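Local coordinates for protein 1H-3-hydroxy-4-oxoquinoline 2,4-dioxygenase (Pseudomonas putida, PDB 3IBT) that cleaves the heterocyclic ring of 3-hydroxy-1H-quinolin-4-one with molecular oxygen and without any cofactor, yielding N-formylanthranilate and carbon monoxide, at residues 91-102 against 115-123. Numbering follows the deposited sequence.
Sequences MVSTSHGCWVNI and KTIIIDWLL. Unlike the reference sequence in segment 115-123: Ile-118 (reference Val).
Thr-116 OG1 donates to Asn-101 OD1 at 2.5 Å, on a lone pair in the carbonyl plane, while Asn-101 ND2 donates to Ser-93 OG at 2.8 Å, within the amide plane; two bonds fix the rotation of the amide and tie its helix to two strands. Strand 89-94, helix 97-107 and strand 115-119 follow one another as a beta-alpha-beta unit, its strands parallel. Ile-117 N bonds to Met-91 O and Ser-93 N to Ile-117 O. A nearly straight bond of 2.8 Å joins Ser-95 N to Ile-119 O. On the sheet face away from this helix, Val-92 CG2 lies beside Ile-117 CB at 3.6 Å, and Val-92 CG1 meets Ile-119 CD1. Trp-121 swings its indole under the helix, CG anti to the backbone N (chi1 -161°). Cys-98 CB sits over the six-membered ring, 3.4 Å from its centroid, in a CH-pi contact, and Cys-98 SG lies over the five-membered ring. The indole edge meets the face of Trp-99 in a T-shaped pair, planes at 89°. A serine in place of Trp-121 would probably open a gap beneath Cys-98 and deprive Trp-99 of one of its aromatic partners. Such a right-handed crossover is typical of the alpha/beta-hydrolase fold; just past the strand ends lie Ser-95, at the position of the nucleophile elbow and probably substrate-binding, and Asp-120, which bonds Ser-213 and, weakly, the probable active-site His-244.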
HETATM    1  N   MSE A  91       8.641  -1.774   6.632  1.00 79.94           N
HETATM    2  CA  MSE A  91       7.788  -1.866   5.451  1.00 80.80           C
HETATM    3  C   MSE A  91       7.162  -0.553   5.071  1.00 78.57           C
HETATM    4  O   MSE A  91       6.926   0.294   5.911  1.00 78.93           O
HETATM    5  CB  MSE A  91       6.732  -2.934   5.640  1.00 80.20           C
HETATM    6  CG  MSE A  91       6.348  -3.142   7.077  1.00 83.02           C
HETATM    7 SE   MSE A  91       5.071  -4.650   7.188  1.00 88.28          SE
HETATM    8  CE  MSE A  91       6.272  -6.101   6.591  1.00 87.06           C
ATOM      9  N   VAL A  92       6.909  -0.380   3.788  1.00 77.27           N
ATOM     10  CA  VAL A  92       6.294   0.812   3.292  1.00 75.98           C
ATOM     11  C   VAL A  92       5.202   0.326   2.411  1.00 75.78           C
ATOM     12  O   VAL A  92       5.445  -0.419   1.476  1.00 75.53           O
ATOM     13  CB  VAL A  92       7.288   1.634   2.444  1.00 76.47           C
ATOM     14  CG1 VAL A  92       6.574   2.540   1.439  1.00 75.28           C
ATOM     15  CG2 VAL A  92       8.263   2.434   3.327  1.00 76.58           C
ATOM     16  N   SER A  93       3.981   0.742   2.700  1.00 76.32           N
ATOM     17  CA  SER A  93       2.836   0.236   1.941  1.00 77.18           C
ATOM     18  C   SER A  93       2.032   1.327   1.261  1.00 77.39           C
ATOM     19  O   SER A  93       2.062   2.501   1.653  1.00 77.84           O
ATOM     20  CB  SER A  93       1.926  -0.655   2.817  1.00 77.17           C
ATOM     21  OG  SER A  93       1.430   0.046   3.948  1.00 78.12           O
ATOM     22  N   THR A  94       1.328   0.928   0.215  1.00 77.47           N
ATOM     23  CA  THR A  94       0.517   1.841  -0.565  1.00 77.43           C
ATOM     24  C   THR A  94      -0.974   1.618  -0.358  1.00 77.20           C
ATOM     25  O   THR A  94      -1.452   0.465  -0.298  1.00 76.69           O
ATOM     26  CB  THR A  94       0.862   1.684  -2.040  1.00 77.52           C
ATOM     27  OG1 THR A  94       1.802   2.702  -2.379  1.00 78.75           O
ATOM     28  CG2 THR A  94      -0.410   1.789  -2.983  1.00 79.40           C
ATOM     29  N   SER A  95      -1.712   2.724  -0.228  1.00 76.53           N
ATOM     30  CA  SER A  95      -3.152   2.647  -0.351  1.00 76.18           C
ATOM     31  C   SER A  95      -3.718   1.566   0.596  1.00 75.07           C
ATOM     32  O   SER A  95      -3.475   1.630   1.799  1.00 74.66           O
ATOM     33  CB  SER A  95      -3.507   2.350  -1.816  1.00 76.15           C
ATOM     34  OG  SER A  95      -4.907   2.418  -2.002  1.00 79.43           O
ATOM     35  N   HIS A  96      -4.446   0.581   0.065  1.00 73.75           N
ATOM     36  CA  HIS A  96      -5.105  -0.402   0.932  1.00 73.10           C
ATOM     37  C   HIS A  96      -4.195  -1.565   1.305  1.00 72.33           C
ATOM     38  O   HIS A  96      -4.582  -2.446   2.093  1.00 71.95           O
ATOM     39  CB  HIS A  96      -6.492  -0.780   0.425  1.00 72.49           C
ATOM     40  CG  HIS A  96      -7.331   0.419   0.154  1.00 73.77           C
ATOM     41  ND1 HIS A  96      -7.871   1.192   1.169  1.00 76.33           N
ATOM     42  CD2 HIS A  96      -7.650   1.047  -1.003  1.00 74.87           C
ATOM     43  CE1 HIS A  96      -8.529   2.215   0.645  1.00 74.64           C
ATOM     44  NE2 HIS A  96      -8.418   2.150  -0.671  1.00 75.26           N
ATOM     45  N   GLY A  97      -2.968  -1.520   0.774  1.00 71.78           N
ATOM     46  CA  GLY A  97      -1.876  -2.362   1.260  1.00 70.71           C
ATOM     47  C   GLY A  97      -1.593  -2.050   2.726  1.00 70.72           C
ATOM     48  O   GLY A  97      -1.094  -2.888   3.456  1.00 70.87           O
ATOM     49  N   CYS A  98      -1.935  -0.852   3.171  1.00 69.77           N
ATOM     50  CA  CYS A  98      -1.687  -0.452   4.531  1.00 70.02           C
ATOM     51  C   CYS A  98      -2.409  -1.267   5.602  1.00 69.71           C
ATOM     52  O   CYS A  98      -1.792  -1.617   6.630  1.00 69.99           O
ATOM     53  CB  CYS A  98      -2.041   1.010   4.662  1.00 70.98           C
ATOM     54  SG  CYS A  98      -1.152   2.001   3.386  1.00 75.32           S
ATOM     55  N   TRP A  99      -3.701  -1.550   5.386  1.00 68.55           N
ATOM     56  CA  TRP A  99      -4.413  -2.533   6.199  1.00 67.66           C
ATOM     57  C   TRP A  99      -3.508  -3.767   6.474  1.00 68.28           C
ATOM     58  O   TRP A  99      -3.431  -4.222   7.619  1.00 68.83           O
ATOM     59  CB  TRP A  99      -5.711  -3.026   5.521  1.00 67.18           C
ATOM     60  CG  TRP A  99      -6.696  -2.000   5.219  1.00 65.90           C
ATOM     61  CD1 TRP A  99      -6.966  -1.450   3.992  1.00 64.80           C
ATOM     62  CD2 TRP A  99      -7.573  -1.368   6.158  1.00 65.47           C
ATOM     63  NE1 TRP A  99      -7.943  -0.492   4.123  1.00 66.61           N
ATOM     64  CE2 TRP A  99      -8.327  -0.409   5.439  1.00 64.63           C
ATOM     65  CE3 TRP A  99      -7.760  -1.481   7.550  1.00 64.21           C
ATOM     66  CZ2 TRP A  99      -9.276   0.414   6.053  1.00 63.80           C
ATOM     67  CZ3 TRP A  99      -8.716  -0.648   8.171  1.00 66.20           C
ATOM     68  CH2 TRP A  99      -9.459   0.284   7.417  1.00 64.18           C
ATOM     69  N   VAL A 100      -2.842  -4.308   5.445  1.00 67.48           N
ATOM     70  CA  VAL A 100      -1.872  -5.418   5.639  1.00 67.65           C
ATOM     71  C   VAL A 100      -0.651  -5.009   6.517  1.00 67.85           C
ATOM     72  O   VAL A 100      -0.302  -5.674   7.483  1.00 67.25           O
ATOM     73  CB  VAL A 100      -1.383  -5.985   4.254  1.00 67.46           C
ATOM     74  CG1 VAL A 100      -0.391  -7.117   4.424  1.00 66.71           C
ATOM     75  CG2 VAL A 100      -2.580  -6.391   3.364  1.00 66.90           C
ATOM     76  N   ASN A 101      -0.022  -3.898   6.155  1.00 68.46           N
ATOM     77  CA  ASN A 101       1.047  -3.290   6.931  1.00 69.57           C
ATOM     78  C   ASN A 101       0.734  -3.221   8.443  1.00 70.34           C
ATOM     79  O   ASN A 101       1.479  -3.780   9.274  1.00 70.91           O
ATOM     80  CB  ASN A 101       1.305  -1.891   6.369  1.00 69.47           C
ATOM     81  CG  ASN A 101       2.553  -1.250   6.924  1.00 71.16           C
ATOM     82  OD1 ASN A 101       3.067  -1.647   7.982  1.00 73.37           O
ATOM     83  ND2 ASN A 101       3.055  -0.231   6.216  1.00 69.81           N
ATOM     84  N   ILE A 102      -0.377  -2.567   8.797  1.00 70.02           N
ATOM     85  CA  ILE A 102      -0.728  -2.425  10.193  1.00 69.85           C
ATOM     86  C   ILE A 102      -1.034  -3.754  10.866  1.00 70.49           C
ATOM     87  O   ILE A 102      -0.758  -3.942  12.054  1.00 70.49           O
ATOM     88  CB  ILE A 102      -1.853  -1.408  10.373  1.00 69.45           C
ATOM     89  CG1 ILE A 102      -1.352  -0.076   9.860  1.00 69.63           C
ATOM     90  CG2 ILE A 102      -2.214  -1.211  11.833  1.00 67.91           C
ATOM     91  CD1 ILE A 102      -0.104   0.390  10.540  1.00 68.27           C
ATOM     92  N   LYS A 115       8.490   1.130  13.739  1.00 68.62           N
ATOM     93  CA  LYS A 115       8.194   2.148  12.726  1.00 67.72           C
ATOM     94  C   LYS A 115       7.678   1.560  11.440  1.00 68.17           C
ATOM     95  O   LYS A 115       8.091   0.475  11.004  1.00 68.53           O
ATOM     96  CB  LYS A 115       9.428   2.907  12.346  1.00 66.38           C
ATOM     97  CG  LYS A 115       9.923   3.823  13.378  1.00 67.20           C
ATOM     98  CD  LYS A 115      10.824   4.877  12.753  1.00 68.91           C
ATOM     99  CE  LYS A 115      11.968   5.256  13.673  1.00 69.86           C
ATOM    100  NZ  LYS A 115      12.636   6.496  13.148  1.00 74.65           N
ATOM    101  N   THR A 116       6.812   2.311  10.777  1.00 68.97           N
ATOM    102  CA  THR A 116       6.234   1.824   9.530  1.00 69.33           C
ATOM    103  C   THR A 116       5.769   3.011   8.670  1.00 69.17           C
ATOM    104  O   THR A 116       5.581   4.117   9.187  1.00 70.67           O
ATOM    105  CB  THR A 116       5.109   0.837   9.862  1.00 69.23           C
ATOM    106  OG1 THR A 116       4.687   0.146   8.684  1.00 70.56           O
ATOM    107  CG2 THR A 116       3.936   1.559  10.509  1.00 70.22           C
ATOM    108  N   ILE A 117       5.625   2.829   7.363  1.00 68.06           N
ATOM    109  CA  ILE A 117       5.187   3.939   6.534  1.00 66.33           C
ATOM    110  C   ILE A 117       4.070   3.472   5.685  1.00 66.05           C
ATOM    111  O   ILE A 117       4.045   2.361   5.200  1.00 66.01           O
ATOM    112  CB  ILE A 117       6.281   4.389   5.583  1.00 66.59           C
ATOM    113  CG1 ILE A 117       7.480   4.911   6.381  1.00 65.05           C
ATOM    114  CG2 ILE A 117       5.724   5.404   4.546  1.00 65.93           C
ATOM    115  CD1 ILE A 117       8.544   5.424   5.589  1.00 62.70           C
ATOM    116  N   ILE A 118       3.150   4.368   5.480  1.00 66.21           N
ATOM    117  CA  ILE A 118       2.000   4.135   4.639  1.00 66.46           C
ATOM    118  C   ILE A 118       1.894   5.299   3.670  1.00 66.15           C
ATOM    119  O   ILE A 118       2.290   6.415   3.991  1.00 66.70           O
ATOM    120  CB  ILE A 118       0.756   4.050   5.490  1.00 66.84           C
ATOM    121  CG1 ILE A 118       0.770   5.183   6.535  1.00 67.05           C
ATOM    122  CG2 ILE A 118       0.693   2.692   6.181  1.00 65.71           C
ATOM    123  CD1 ILE A 118      -0.289   5.056   7.548  1.00 70.21           C
ATOM    124  N   ILE A 119       1.385   5.040   2.483  1.00 65.68           N
ATOM    125  CA  ILE A 119       1.378   6.045   1.449  1.00 66.26           C
ATOM    126  C   ILE A 119      -0.035   6.146   0.884  1.00 67.38           C
ATOM    127  O   ILE A 119      -0.594   5.163   0.410  1.00 68.42           O
ATOM    128  CB  ILE A 119       2.380   5.707   0.338  1.00 66.26           C
ATOM    129  CG1 ILE A 119       3.790   5.644   0.920  1.00 66.67           C
ATOM    130  CG2 ILE A 119       2.309   6.716  -0.777  1.00 65.15           C
ATOM    131  CD1 ILE A 119       4.845   5.294  -0.064  1.00 66.27           C
ATOM    132  N   ASP A 120      -0.629   7.326   0.950  1.00 67.70           N
ATOM    133  CA  ASP A 120      -1.862   7.558   0.249  1.00 68.54           C
ATOM    134  C   ASP A 120      -2.939   6.558   0.574  1.00 68.76           C
ATOM    135  O   ASP A 120      -3.576   5.998  -0.322  1.00 69.60           O
ATOM    136  CB  ASP A 120      -1.676   7.684  -1.260  1.00 67.93           C
ATOM    137  CG  ASP A 120      -2.403   8.918  -1.793  1.00 70.75           C
ATOM    138  OD1 ASP A 120      -1.702   9.874  -2.188  1.00 70.66           O
ATOM    139  OD2 ASP A 120      -3.673   8.985  -1.737  1.00 71.22           O
ATOM    140  N   TRP A 121      -3.127   6.373   1.879  1.00 68.83           N
ATOM    141  CA  TRP A 121      -4.195   5.610   2.490  1.00 67.87           C
ATOM    142  C   TRP A 121      -5.254   6.606   2.945  1.00 68.97           C
ATOM    143  O   TRP A 121      -4.946   7.520   3.741  1.00 68.75           O
ATOM    144  CB  TRP A 121      -3.625   5.041   3.755  1.00 66.91           C
ATOM    145  CG  TRP A 121      -4.363   3.907   4.302  1.00 66.73           C
ATOM    146  CD1 TRP A 121      -5.310   3.171   3.684  1.00 64.33           C
ATOM    147  CD2 TRP A 121      -4.160   3.320   5.578  1.00 65.12           C
ATOM    148  NE1 TRP A 121      -5.726   2.181   4.498  1.00 64.86           N
ATOM    149  CE2 TRP A 121      -5.023   2.231   5.667  1.00 64.36           C
ATOM    150  CE3 TRP A 121      -3.325   3.622   6.664  1.00 68.56           C
ATOM    151  CZ2 TRP A 121      -5.089   1.409   6.799  1.00 66.18           C
ATOM    152  CZ3 TRP A 121      -3.373   2.795   7.801  1.00 67.40           C
ATOM    153  CH2 TRP A 121      -4.252   1.696   7.849  1.00 65.89           C
ATOM    154  N   LEU A 122      -6.490   6.421   2.466  1.00 69.19           N
ATOM    155  CA  LEU A 122      -7.585   7.334   2.761  1.00 69.72           C
ATOM    156  C   LEU A 122      -8.040   7.173   4.207  1.00 70.41           C
ATOM    157  O   LEU A 122      -8.713   6.201   4.578  1.00 69.86           O
ATOM    158  CB  LEU A 122      -8.727   7.111   1.765  1.00 70.12           C
ATOM    159  CG  LEU A 122     -10.018   7.917   1.890  1.00 69.25           C
ATOM    160  CD1 LEU A 122      -9.854   9.392   1.517  1.00 69.58           C
ATOM    161  CD2 LEU A 122     -11.075   7.247   1.036  1.00 69.08           C
ATOM    162  N   LEU A 123      -7.649   8.141   5.026  1.00 70.91           N
ATOM    163  CA  LEU A 123      -7.771   7.975   6.457  1.00 71.55           C
ATOM    164  C   LEU A 123      -9.217   7.982   6.936  1.00 72.41           C
ATOM    165  O   LEU A 123      -9.518   7.499   8.049  1.00 73.15           O
ATOM    166  CB  LEU A 123      -6.965   9.025   7.185  1.00 70.82           C
ATOM    167  CG  LEU A 123      -5.490   8.905   6.896  1.00 70.83           C
ATOM    168  CD1 LEU A 123      -4.794  10.087   7.523  1.00 73.45           C
ATOM    169  CD2 LEU A 123      -4.866   7.613   7.381  1.00 67.82           C
TER
HETATM  170  O   HOH W   1      -6.064   4.891  -0.056  1.00 70.22           O